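Local coordinates for regulatory protein (Pseudomonas aeruginosa, PDB 5J2Y) that represses quorum-sensing and virulence genes by binding promoter DNA through a helix-turn-helix domain, at residues T29-R33 with F34-Q38; S42-E45 with N46-L50; G64-T67 with D68-A72. All coordinates share one frame; numbering follows the deposited sequence.

Contact 1: residues T29-R33 with F34-Q38; sequences TFWSR and FGISQ. With nucleotides of chain F; nucleotides of chain C.
W31 O takes two backbone N-H groups from the residues that follow it, I36 N at 3.1 Å and, equally close, F34 N, and the two donors approach from opposite faces of its carbonyl plane. One residue on, S32 O receives G35 N at 3.0 Å, from a donor that stands well above the carbonyl plane and closes a type I turn from S32 to G35. G35 has positive phi, a value glycine takes easily; the pair I36 N to W31 O and G35 N to S32 O makes the Schellman motif that ends helix 27-32.

The apolar contacts lie beside this turn. F34 directs the edge of its ring at the face of F30, with planes 69° apart, a T-shaped pair; Y61 makes a second edge-to-face contact with F34. On the W31 side, I36 brings CD1 to the edge of the indole, 3.7 Å from W31 CE3, while its other branch, CG2, lies against the same carbon. The indole itself is tied by its NE1 to E45 in the next helix.

Residues 34-37 form the turn of a helix-turn-helix, and Q38 opens the next helix, where the chain meets DNA. S37 is the N-cap of helix 38-45. Its OG gives a hydrogen bond to OP2 of DT17 of chain F at 2.8 Å, joined by a weak one from S37 N to the same oxygen.

Q38 reads a base. Its chain leaves with CG anti to the backbone N (chi1 180°) and bends at chi2 (-90°), which turns the amide to the adenine. Q38 OE1 accepts from N6 of DA8 of chain C at 2.9 Å and Q38 NE2 donates almost straight to N7 of that base, while Q27 also holds NE2.

Contact 2: residues S42-E45 with N46-L50; sequences SRFE and NGENL. With nucleotides of chain C; nucleotides of chain F.
The packed side of this turn is where L50 meets F44. L50 CD1 sits over one face of the F44 ring, 3.7 Å from its centroid and close to the ring normal, a CH-pi contact; the two side chains cross at about a right angle. M12 and L58 close round L50, and A13 touches F44. Toward the DNA the ring meets oxygen: E48 OE1 lies 3.3 Å from F44 CE1, obliquely to the ring, and OP1 of DT16 of chain F is in plane at the edge. The E48 chain, extended beyond CG, reaches back along the helix end, so that its carboxylate also lies against R43 CB.

The helix end is closed by E48 N to R43 O at 3.0 Å and by G47 N to F44 O, the Schellman pair that ends helix 38-45 with G47 at positive phi. A water donates to both F44 O and E48 O.

The looser side is that of N46, G47 and N49, all exposed. N46 ND2 lies 3.1 Å from S42 O, in a bond that is nearly straight and within the plane of the N46 amide, and donates as well to OP1 of DA8 of chain C. S42 itself is buried at the DNA backbone: its OG, swung anti to the backbone N (chi1 169°), donates a hydrogen bond to OP2 of DA8 of chain C at 2.7 Å.

R43 bends at chi3 to present its guanidinium edge-on to the guanine of DG10 of chain C: NH1 donates to O6 at 2.8 Å and NH2 to N7 at 3.0 Å. This bidentate pair of hydrogen bonds on the Hoogsteen edge of guanine is a classic way for arginine to read DNA in the major groove, here from the recognition helix of a helix-turn-helix domain.

Contact 3: residues G64-T67 with D68-A72; sequences GQIT and DRQLA
T67 N and T67 O both bond to the first turn of helix 68-75, at whose start the extended backbone of I66 and T67 (psi 130° and 154°) gives way to helical angles at D68. T67 is the N-cap and forms a capping box with Q70. The T67 carbonyl receives L71 N at 3.0 Å, nearly along the C=O axis. The chain reaches this point from G64, whose positive phi marks the Schellman motif that ends helix 52-62, and backbone bonds between I66 and F60 hold the connection against that earlier helix.

In the box, T67 places its OG1 between its own backbone N and carbonyl carbon (chi1 69°), which turns the oxygen to the helix end, where it accepts from Q70 N at 2.9 Å in an almost straight bond. Q70 returns the favour with its amide: the side chain runs back past T67, crossing it at about a right angle, and puts CG 3.3 Å from T67 OG1. Two early N-H groups, one just before the helix and one inside it, are thus each given a side-chain acceptor.

The apolar part is small. I66 CG2 packs on L71 CG at 3.7 Å and about equally on CD1, again with the side chains roughly perpendicular. L57 and F60 cover I66, while Y61 and F34 flank L71, so the last helix rests on helix 52-62 and on the loop after helix 27-32. The D68 carboxylate is hydrogen-bonded to Y61 OH and forms a salt bridge with R23.

Q70 OE1 receives T67 N at 2.8 Å, the donor lying in the carbonyl plane on a lone pair.

The three contacts follow in series along the chain, none nested in or crossing another, and each closes a short turn at a helix end. Contact 1 turns helix 27-32 into helix 38-45; contact 2 then ends that second helix and leads toward helix 52-62. These two meet directly: they share the W31-E45 tie, and F44 packs near W31 and I36, joining the two halves of the helix-turn-helix. Contact 3 starts the last helix after helix 52-62. It touches contact 1 through L71 on F34 and a long, weak ion pair of R33 with D68, but stays about 13 Å, nearest atoms, from contact 2, across the chain's centre.

Contact 1: residues T29-R33 with F34-Q38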
loop_
_atom_site.group_PDB
_atom_site.type_symbol
_atom_site.label_atom_id
_atom_site.label_comp_id
_atom_site.label_asym_id
_atom_site.label_seq_id
_atom_site.Cartn_x
_atom_site.Cartn_y
_atom_site.Cartn_z
ATOM N N THR A 29 5.267 -8.593 -0.051
ATOM C CA THR A 29 4.116 -9.126 0.670
ATOM C C THR A 29 3.053 -8.025 0.733
ATOM O O THR A 29 1.924 -8.215 0.372
ATOM C CB THR A 29 4.514 -9.600 2.101
ATOM O OG1 THR A 29 5.378 -10.753 2.033
ATOM C CG2 THR A 29 3.313 -9.990 2.894
ATOM N N PHE A 30 3.469 -6.842 1.133
ATOM C CA PHE A 30 2.554 -5.745 1.368
ATOM C C PHE A 30 1.943 -5.200 0.069
ATOM O O PHE A 30 0.702 -5.110 -0.087
ATOM C CB PHE A 30 3.301 -4.652 2.100
ATOM C CG PHE A 30 2.452 -3.451 2.414
ATOM C CD1 PHE A 30 1.645 -3.419 3.549
ATOM C CD2 PHE A 30 2.488 -2.370 1.608
ATOM C CE1 PHE A 30 0.899 -2.315 3.849
ATOM C CE2 PHE A 30 1.741 -1.271 1.887
ATOM C CZ PHE A 30 0.926 -1.236 2.996
ATOM N N TRP A 31 2.791 -4.905 -0.905
ATOM C CA TRP A 31 2.285 -4.261 -2.111
ATOM C C TRP A 31 1.498 -5.174 -3.051
ATOM O O TRP A 31 0.608 -4.712 -3.771
ATOM C CB TRP A 31 3.403 -3.590 -2.830
ATOM C CG TRP A 31 3.838 -2.449 -2.116
ATOM C CD1 TRP A 31 4.936 -2.352 -1.300
ATOM C CD2 TRP A 31 3.201 -1.170 -2.095
ATOM N NE1 TRP A 31 5.023 -1.081 -0.768
ATOM C CE2 TRP A 31 3.978 -0.334 -1.256
ATOM C CE3 TRP A 31 2.047 -0.649 -2.706
ATOM C CZ2 TRP A 31 3.663 0.981 -1.033
ATOM C CZ3 TRP A 31 1.711 0.642 -2.472
ATOM C CH2 TRP A 31 2.525 1.466 -1.628
ATOM N N SER A 32 1.768 -6.472 -2.975
ATOM C CA SER A 32 1.111 -7.399 -3.872
ATOM C C SER A 32 -0.339 -7.649 -3.511
ATOM O O SER A 32 -1.089 -8.088 -4.366
ATOM C CB SER A 32 1.906 -8.720 -4.012
ATOM O OG SER A 32 2.033 -9.360 -2.762
ATOM N N ARG A 33 -0.761 -7.345 -2.276
ATOM C CA ARG A 33 -2.209 -7.415 -1.925
ATOM C C ARG A 33 -3.039 -6.518 -2.801
ATOM O O ARG A 33 -4.237 -6.744 -2.919
ATOM C CB ARG A 33 -2.496 -6.968 -0.491
ATOM C CG ARG A 33 -1.761 -7.755 0.554
ATOM C CD ARG A 33 -2.426 -7.634 1.907
ATOM N NE ARG A 33 -1.779 -8.589 2.813
ATOM C CZ ARG A 33 -0.789 -8.279 3.658
ATOM N NH1 ARG A 33 -0.372 -7.029 3.788
ATOM N NH2 ARG A 33 -0.237 -9.220 4.412
ATOM N N PHE A 34 -2.401 -5.462 -3.335
ATOM C CA PHE A 34 -3.034 -4.479 -4.217
ATOM C C PHE A 34 -2.724 -4.732 -5.705
ATOM O O PHE A 34 -3.151 -3.980 -6.558
ATOM C CB PHE A 34 -2.578 -3.042 -3.840
ATOM C CG PHE A 34 -2.736 -2.718 -2.375
ATOM C CD1 PHE A 34 -3.983 -2.435 -1.844
ATOM C CD2 PHE A 34 -1.636 -2.662 -1.537
ATOM C CE1 PHE A 34 -4.132 -2.140 -0.511
ATOM C CE2 PHE A 34 -1.782 -2.395 -0.192
ATOM C CZ PHE A 34 -3.039 -2.119 0.316
ATOM N N GLY A 35 -1.949 -5.775 -6.007
ATOM C CA GLY A 35 -1.514 -6.021 -7.373
ATOM C C GLY A 35 -0.423 -5.070 -7.824
ATOM O O GLY A 35 -0.280 -4.780 -9.008
ATOM N N ILE A 36 0.347 -4.584 -6.865
ATOM C CA ILE A 36 1.415 -3.654 -7.125
ATOM C C ILE A 36 2.736 -4.398 -6.912
ATOM O O ILE A 36 2.945 -5.052 -5.901
ATOM C CB ILE A 36 1.289 -2.445 -6.188
ATOM C CG1 ILE A 36 0.060 -1.634 -6.568
ATOM C CG2 ILE A 36 2.496 -1.513 -6.279
ATOM C CD1 ILE A 36 -0.366 -0.630 -5.498
ATOM N N SER A 37 3.640 -4.266 -7.860
ATOM C CA SER A 37 4.897 -4.954 -7.807
ATOM C C SER A 37 5.834 -4.354 -6.732
ATOM O O SER A 37 5.704 -3.189 -6.314
ATOM C CB SER A 37 5.563 -4.838 -9.151
ATOM O OG SER A 37 5.918 -3.460 -9.402
ATOM N N GLN A 38 6.778 -5.179 -6.320
ATOM C CA GLN A 38 7.794 -4.791 -5.367
ATOM C C GLN A 38 8.533 -3.521 -5.794
ATOM O O GLN A 38 8.565 -2.578 -5.040
ATOM C CB GLN A 38 8.754 -5.944 -5.136
ATOM C CG GLN A 38 9.845 -5.574 -4.142
ATOM C CD GLN A 38 11.053 -4.968 -4.830
ATOM O OE1 GLN A 38 11.576 -5.548 -5.803
ATOM N NE2 GLN A 38 11.536 -3.824 -4.321
ATOM P P DT F 17 3.168 -3.050 -12.015
ATOM O OP1 DT F 17 1.942 -3.876 -11.941
ATOM O OP2 DT F 17 3.677 -2.387 -10.779
ATOM O "O5'" DT F 17 4.286 -3.953 -12.703
ATOM C "C5'" DT F 17 4.173 -4.246 -14.120
ATOM C "C4'" DT F 17 5.483 -4.750 -14.684
ATOM O "O4'" DT F 17 6.385 -3.643 -14.919
ATOM C "C3'" DT F 17 6.247 -5.744 -13.796
ATOM O "O3'" DT F 17 6.623 -6.853 -14.620
ATOM C "C2'" DT F 17 7.459 -4.953 -13.331
ATOM C "C1'" DT F 17 7.686 -4.023 -14.508
ATOM N N1 DT F 17 8.448 -2.792 -14.226
ATOM C C2 DT F 17 9.436 -2.421 -15.110
ATOM O O2 DT F 17 9.720 -3.070 -16.105
ATOM N N3 DT F 17 10.079 -1.253 -14.789
ATOM C C4 DT F 17 9.842 -0.441 -13.694
ATOM O O4 DT F 17 10.511 0.576 -13.526
ATOM C C5 DT F 17 8.789 -0.888 -12.814
ATOM C C7 DT F 17 8.457 -0.068 -11.607
ATOM C C6 DT F 17 8.156 -2.028 -13.118
ATOM P P DA C 8 14.293 0.749 -0.911
ATOM O OP1 DA C 8 14.559 1.867 0.006
ATOM O OP2 DA C 8 12.919 0.502 -1.402
ATOM O "O5'" DA C 8 15.234 0.888 -2.191
ATOM C "C5'" DA C 8 16.600 0.480 -2.119
ATOM C "C4'" DA C 8 17.358 0.795 -3.388
ATOM O "O4'" DA C 8 17.347 -0.357 -4.255
ATOM C "C3'" DA C 8 16.858 1.948 -4.247
ATOM O "O3'" DA C 8 18.060 2.479 -4.817
ATOM C "C2'" DA C 8 15.953 1.258 -5.260
ATOM C "C1'" DA C 8 16.651 -0.081 -5.464
ATOM N N9 DA C 8 15.781 -1.220 -5.709
ATOM C C8 DA C 8 14.623 -1.555 -5.055
ATOM N N7 DA C 8 14.107 -2.694 -5.446
ATOM C C5 DA C 8 15.002 -3.152 -6.404
ATOM C C6 DA C 8 15.027 -4.309 -7.195
ATOM N N6 DA C 8 14.093 -5.262 -7.146
ATOM N N1 DA C 8 16.056 -4.457 -8.056
ATOM C C2 DA C 8 16.992 -3.506 -8.106
ATOM N N3 DA C 8 17.081 -2.378 -7.409
ATOM C C4 DA C 8 16.046 -2.261 -6.563
ATOM P P DT C 7 12.066 -4.983 2.225
ATOM O OP1 DT C 7 11.716 -4.130 3.388
ATOM O OP2 DT C 7 10.976 -5.616 1.422
ATOM O "O5'" DT C 7 13.014 -4.165 1.260
ATOM C "C5'" DT C 7 14.125 -3.433 1.776
ATOM C "C4'" DT C 7 14.856 -2.735 0.652
ATOM O "O4'" DT C 7 15.386 -3.702 -0.282
ATOM C "C3'" DT C 7 14.035 -1.751 -0.182
ATOM O "O3'" DT C 7 14.825 -0.568 -0.213
ATOM C "C2'" DT C 7 13.951 -2.405 -1.553
ATOM C "C1'" DT C 7 15.236 -3.192 -1.597
ATOM N N1 DT C 7 15.258 -4.339 -2.520
ATOM C C2 DT C 7 16.301 -4.419 -3.406
ATOM O O2 DT C 7 17.147 -3.550 -3.513
ATOM N N3 DT C 7 16.305 -5.549 -4.184
ATOM C C4 DT C 7 15.388 -6.583 -4.157
ATOM O O4 DT C 7 15.518 -7.537 -4.918
ATOM C C5 DT C 7 14.329 -6.440 -3.190
ATOM C C7 DT C 7 13.284 -7.506 -3.098
ATOM C C6 DT C 7 14.327 -5.350 -2.416
#

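Contact 2: residues S42-E45 with N46-L50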
loop_
_atom_site.group_PDB
_atom_site.type_symbol
_atom_site.label_atom_id
_atom_site.label_comp_id
_atom_site.label_asym_id
_atom_site.label_seq_id
_atom_site.Cartn_x
_atom_site.Cartn_y
_atom_site.Cartn_z
ATOM N N SER A 42 8.676 0.083 -4.056
ATOM C CA SER A 42 9.925 0.749 -3.627
ATOM C C SER A 42 9.951 2.181 -4.088
ATOM O O SER A 42 10.322 3.092 -3.339
ATOM C CB SER A 42 11.163 0.062 -4.206
ATOM O OG SER A 42 12.349 0.854 -3.987
ATOM N N ARG A 43 9.584 2.396 -5.336
ATOM C CA ARG A 43 9.599 3.771 -5.857
ATOM C C ARG A 43 8.563 4.646 -5.146
ATOM O O ARG A 43 8.852 5.799 -4.839
ATOM C CB ARG A 43 9.413 3.777 -7.345
ATOM C CG ARG A 43 10.549 3.062 -8.069
ATOM C CD ARG A 43 10.478 3.169 -9.599
ATOM N NE ARG A 43 11.791 3.497 -10.203
ATOM C CZ ARG A 43 12.505 2.707 -11.007
ATOM N NH1 ARG A 43 12.071 1.503 -11.352
ATOM N NH2 ARG A 43 13.668 3.132 -11.492
ATOM N N PHE A 44 7.391 4.098 -4.807
ATOM C CA PHE A 44 6.375 4.899 -4.050
ATOM C C PHE A 44 6.861 5.297 -2.641
ATOM O O PHE A 44 6.717 6.412 -2.220
ATOM C CB PHE A 44 5.050 4.126 -3.906
ATOM C CG PHE A 44 4.319 3.892 -5.206
ATOM C CD1 PHE A 44 4.415 4.779 -6.264
ATOM C CD2 PHE A 44 3.454 2.836 -5.322
ATOM C CE1 PHE A 44 3.697 4.576 -7.430
ATOM C CE2 PHE A 44 2.692 2.644 -6.463
ATOM C CZ PHE A 44 2.823 3.504 -7.533
ATOM N N GLU A 45 7.410 4.336 -1.921
ATOM C CA GLU A 45 7.928 4.544 -0.564
ATOM C C GLU A 45 9.094 5.548 -0.485
ATOM O O GLU A 45 9.460 5.977 0.604
ATOM C CB GLU A 45 8.380 3.223 0.041
ATOM C CG GLU A 45 7.263 2.306 0.415
ATOM C CD GLU A 45 7.715 0.999 1.030
ATOM O OE1 GLU A 45 8.924 0.877 1.349
ATOM O OE2 GLU A 45 6.853 0.095 1.198
ATOM N N ASN A 46 9.671 5.872 -1.634
ATOM C CA ASN A 46 10.755 6.819 -1.743
ATOM C C ASN A 46 10.361 8.051 -2.523
ATOM O O ASN A 46 11.212 8.791 -3.015
ATOM C CB ASN A 46 11.974 6.121 -2.346
ATOM C CG ASN A 46 12.699 5.281 -1.318
ATOM O OD1 ASN A 46 13.460 5.815 -0.529
ATOM N ND2 ASN A 46 12.419 3.981 -1.276
ATOM N N GLY A 47 9.050 8.263 -2.634
ATOM C CA GLY A 47 8.501 9.544 -3.039
ATOM C C GLY A 47 8.241 9.746 -4.503
ATOM O O GLY A 47 8.112 10.877 -4.943
ATOM N N GLU A 48 8.156 8.666 -5.278
ATOM C CA GLU A 48 7.629 8.796 -6.634
ATOM C C GLU A 48 6.140 9.194 -6.512
ATOM O O GLU A 48 5.453 8.865 -5.522
ATOM C CB GLU A 48 7.799 7.495 -7.415
ATOM C CG GLU A 48 7.429 7.538 -8.899
ATOM C CD GLU A 48 7.099 6.158 -9.482
ATOM O OE1 GLU A 48 6.613 5.299 -8.718
ATOM O OE2 GLU A 48 7.289 5.927 -10.711
ATOM N N ASN A 49 5.640 9.901 -7.515
ATOM C CA ASN A 49 4.239 10.281 -7.521
ATOM C C ASN A 49 3.293 9.077 -7.369
ATOM O O ASN A 49 3.292 8.160 -8.179
ATOM C CB ASN A 49 3.868 11.030 -8.799
ATOM C CG ASN A 49 2.478 11.649 -8.698
ATOM O OD1 ASN A 49 1.524 11.228 -9.386
ATOM N ND2 ASN A 49 2.343 12.637 -7.813
ATOM N N LEU A 50 2.478 9.128 -6.332
ATOM C CA LEU A 50 1.510 8.111 -6.054
ATOM C C LEU A 50 0.278 8.416 -6.906
ATOM O O LEU A 50 -0.352 9.423 -6.713
ATOM C CB LEU A 50 1.166 8.169 -4.584
ATOM C CG LEU A 50 0.507 6.955 -3.959
ATOM C CD1 LEU A 50 1.416 5.719 -4.069
ATOM C CD2 LEU A 50 0.120 7.204 -2.510
ATOM P P DA C 8 14.293 0.749 -0.911
ATOM O OP1 DA C 8 14.559 1.867 0.006
ATOM O OP2 DA C 8 12.919 0.502 -1.402
ATOM O "O5'" DA C 8 15.234 0.888 -2.191
ATOM C "C5'" DA C 8 16.600 0.480 -2.119
ATOM C "C4'" DA C 8 17.358 0.795 -3.388
ATOM O "O4'" DA C 8 17.347 -0.357 -4.255
ATOM C "C3'" DA C 8 16.858 1.948 -4.247
ATOM O "O3'" DA C 8 18.060 2.479 -4.817
ATOM C "C2'" DA C 8 15.953 1.258 -5.260
ATOM C "C1'" DA C 8 16.651 -0.081 -5.464
ATOM N N9 DA C 8 15.781 -1.220 -5.709
ATOM C C8 DA C 8 14.623 -1.555 -5.055
ATOM N N7 DA C 8 14.107 -2.694 -5.446
ATOM C C5 DA C 8 15.002 -3.152 -6.404
ATOM C C6 DA C 8 15.027 -4.309 -7.195
ATOM N N6 DA C 8 14.093 -5.262 -7.146
ATOM N N1 DA C 8 16.056 -4.457 -8.056
ATOM C C2 DA C 8 16.992 -3.506 -8.106
ATOM N N3 DA C 8 17.081 -2.378 -7.409
ATOM C C4 DA C 8 16.046 -2.261 -6.563
ATOM P P DG C 10 19.315 4.426 -12.103
ATOM O OP1 DG C 10 20.377 5.327 -11.643
ATOM O OP2 DG C 10 17.932 4.957 -12.213
ATOM O "O5'" DG C 10 19.688 3.798 -13.516
ATOM C "C5'" DG C 10 20.614 2.706 -13.614
ATOM C "C4'" DG C 10 20.379 1.906 -14.875
ATOM O "O4'" DG C 10 19.373 0.893 -14.639
ATOM C "C3'" DG C 10 19.914 2.679 -16.110
ATOM O "O3'" DG C 10 20.518 2.019 -17.226
ATOM C "C2'" DG C 10 18.409 2.483 -16.095
ATOM C "C1'" DG C 10 18.251 1.093 -15.486
ATOM N N9 DG C 10 17.056 0.931 -14.668
ATOM C C8 DG C 10 16.586 1.807 -13.720
ATOM N N7 DG C 10 15.502 1.385 -13.128
ATOM C C5 DG C 10 15.245 0.156 -13.717
ATOM C C6 DG C 10 14.199 -0.776 -13.484
ATOM O O6 DG C 10 13.258 -0.697 -12.684
ATOM N N1 DG C 10 14.325 -1.899 -14.293
ATOM C C2 DG C 10 15.317 -2.092 -15.225
ATOM N N2 DG C 10 15.265 -3.236 -15.915
ATOM N N3 DG C 10 16.294 -1.233 -15.451
ATOM C C4 DG C 10 16.201 -0.142 -14.664
ATOM P P DT F 16 2.855 3.509 -11.880
ATOM O OP1 DT F 16 1.596 3.151 -11.186
ATOM O OP2 DT F 16 3.957 4.173 -11.132
ATOM O "O5'" DT F 16 3.346 2.189 -12.624
ATOM C "C5'" DT F 16 2.478 1.626 -13.627
ATOM C "C4'" DT F 16 2.999 0.294 -14.114
ATOM O "O4'" DT F 16 4.078 0.504 -15.056
ATOM C "C3'" DT F 16 3.542 -0.626 -13.020
ATOM O "O3'" DT F 16 2.935 -1.919 -13.147
ATOM C "C2'" DT F 16 5.050 -0.579 -13.211
ATOM C "C1'" DT F 16 5.229 -0.228 -14.679
ATOM N N1 DT F 16 6.401 0.608 -14.997
ATOM C C2 DT F 16 7.150 0.304 -16.115
ATOM O O2 DT F 16 6.924 -0.663 -16.830
ATOM N N3 DT F 16 8.187 1.169 -16.361
ATOM C C4 DT F 16 8.545 2.277 -15.616
ATOM O O4 DT F 16 9.520 2.945 -15.944
ATOM C C5 DT F 16 7.702 2.547 -14.469
ATOM C C7 DT F 16 8.013 3.726 -13.603
ATOM C C6 DT F 16 6.694 1.703 -14.215
HETATM O O HOH W 1 5.073 8.649 -2.903
#

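Contact 3: residues G64-T67 with D68-A72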
loop_
_atom_site.group_PDB
_atom_site.type_symbol
_atom_site.label_atom_id
_atom_site.label_comp_id
_atom_site.label_asym_id
_atom_site.label_seq_id
_atom_site.Cartn_x
_atom_site.Cartn_y
_atom_site.Cartn_z
ATOM N N GLY A 64 -8.570 0.815 7.977
ATOM C CA GLY A 64 -9.201 -0.452 8.376
ATOM C C GLY A 64 -10.464 -0.784 7.616
ATOM O O GLY A 64 -11.137 -1.738 7.932
ATOM N N GLN A 65 -10.799 -0.012 6.601
ATOM C CA GLN A 65 -12.073 -0.217 5.874
ATOM C C GLN A 65 -12.039 -1.326 4.832
ATOM O O GLN A 65 -13.068 -1.798 4.427
ATOM C CB GLN A 65 -12.504 1.082 5.221
ATOM C CG GLN A 65 -13.824 0.955 4.503
ATOM C CD GLN A 65 -14.441 2.292 4.161
ATOM O OE1 GLN A 65 -14.095 3.322 4.761
ATOM N NE2 GLN A 65 -15.355 2.291 3.181
ATOM N N ILE A 66 -10.852 -1.685 4.367
ATOM C CA ILE A 66 -10.605 -2.811 3.478
ATOM C C ILE A 66 -9.677 -3.743 4.202
ATOM O O ILE A 66 -8.613 -3.293 4.655
ATOM C CB ILE A 66 -9.819 -2.386 2.226
ATOM C CG1 ILE A 66 -10.708 -1.610 1.290
ATOM C CG2 ILE A 66 -9.199 -3.573 1.492
ATOM C CD1 ILE A 66 -9.937 -0.881 0.207
ATOM N N THR A 67 -10.030 -5.033 4.248
ATOM C CA THR A 67 -9.284 -6.011 5.035
ATOM C C THR A 67 -8.414 -6.914 4.159
ATOM O O THR A 67 -8.703 -7.143 2.986
ATOM C CB THR A 67 -10.185 -6.990 5.825
ATOM O OG1 THR A 67 -10.847 -7.857 4.903
ATOM C CG2 THR A 67 -11.231 -6.265 6.684
ATOM N N ASP A 68 -7.353 -7.437 4.761
ATOM C CA ASP A 68 -6.465 -8.359 4.099
ATOM C C ASP A 68 -7.288 -9.467 3.501
ATOM O O ASP A 68 -6.960 -9.952 2.432
ATOM C CB ASP A 68 -5.470 -8.951 5.095
ATOM C CG ASP A 68 -4.331 -7.991 5.443
ATOM O OD1 ASP A 68 -4.151 -6.949 4.778
ATOM O OD2 ASP A 68 -3.576 -8.289 6.381
ATOM N N ARG A 69 -8.355 -9.885 4.190
ATOM C CA ARG A 69 -9.127 -11.049 3.731
ATOM C C ARG A 69 -9.941 -10.718 2.486
ATOM O O ARG A 69 -9.976 -11.478 1.512
ATOM C CB ARG A 69 -10.057 -11.620 4.835
ATOM C CG ARG A 69 -10.908 -12.779 4.299
ATOM C CD ARG A 69 -11.979 -13.222 5.261
ATOM N NE ARG A 69 -11.445 -14.048 6.328
ATOM C CZ ARG A 69 -11.618 -15.355 6.465
ATOM N NH1 ARG A 69 -12.306 -16.062 5.584
ATOM N NH2 ARG A 69 -11.054 -15.957 7.504
ATOM N N GLN A 70 -10.625 -9.592 2.540
ATOM C CA GLN A 70 -11.222 -9.041 1.346
ATOM C C GLN A 70 -10.240 -9.003 0.161
ATOM O O GLN A 70 -10.577 -9.390 -0.922
ATOM C CB GLN A 70 -11.694 -7.637 1.630
ATOM C CG GLN A 70 -12.968 -7.578 2.425
ATOM C CD GLN A 70 -13.374 -6.128 2.584
ATOM O OE1 GLN A 70 -12.584 -5.310 3.080
ATOM N NE2 GLN A 70 -14.569 -5.780 2.106
ATOM N N LEU A 71 -9.015 -8.549 0.365
ATOM C CA LEU A 71 -8.064 -8.462 -0.781
ATOM C C LEU A 71 -7.692 -9.861 -1.262
ATOM O O LEU A 71 -7.737 -10.113 -2.442
ATOM C CB LEU A 71 -6.823 -7.633 -0.437
ATOM C CG LEU A 71 -7.194 -6.176 -0.162
ATOM C CD1 LEU A 71 -6.097 -5.404 0.551
ATOM C CD2 LEU A 71 -7.481 -5.482 -1.475
ATOM N N ALA A 72 -7.342 -10.753 -0.330
ATOM C CA ALA A 72 -7.053 -12.163 -0.641
ATOM C C ALA A 72 -8.189 -12.859 -1.386
ATOM O O ALA A 72 -7.942 -13.600 -2.347
ATOM C CB ALA A 72 -6.699 -12.923 0.600
#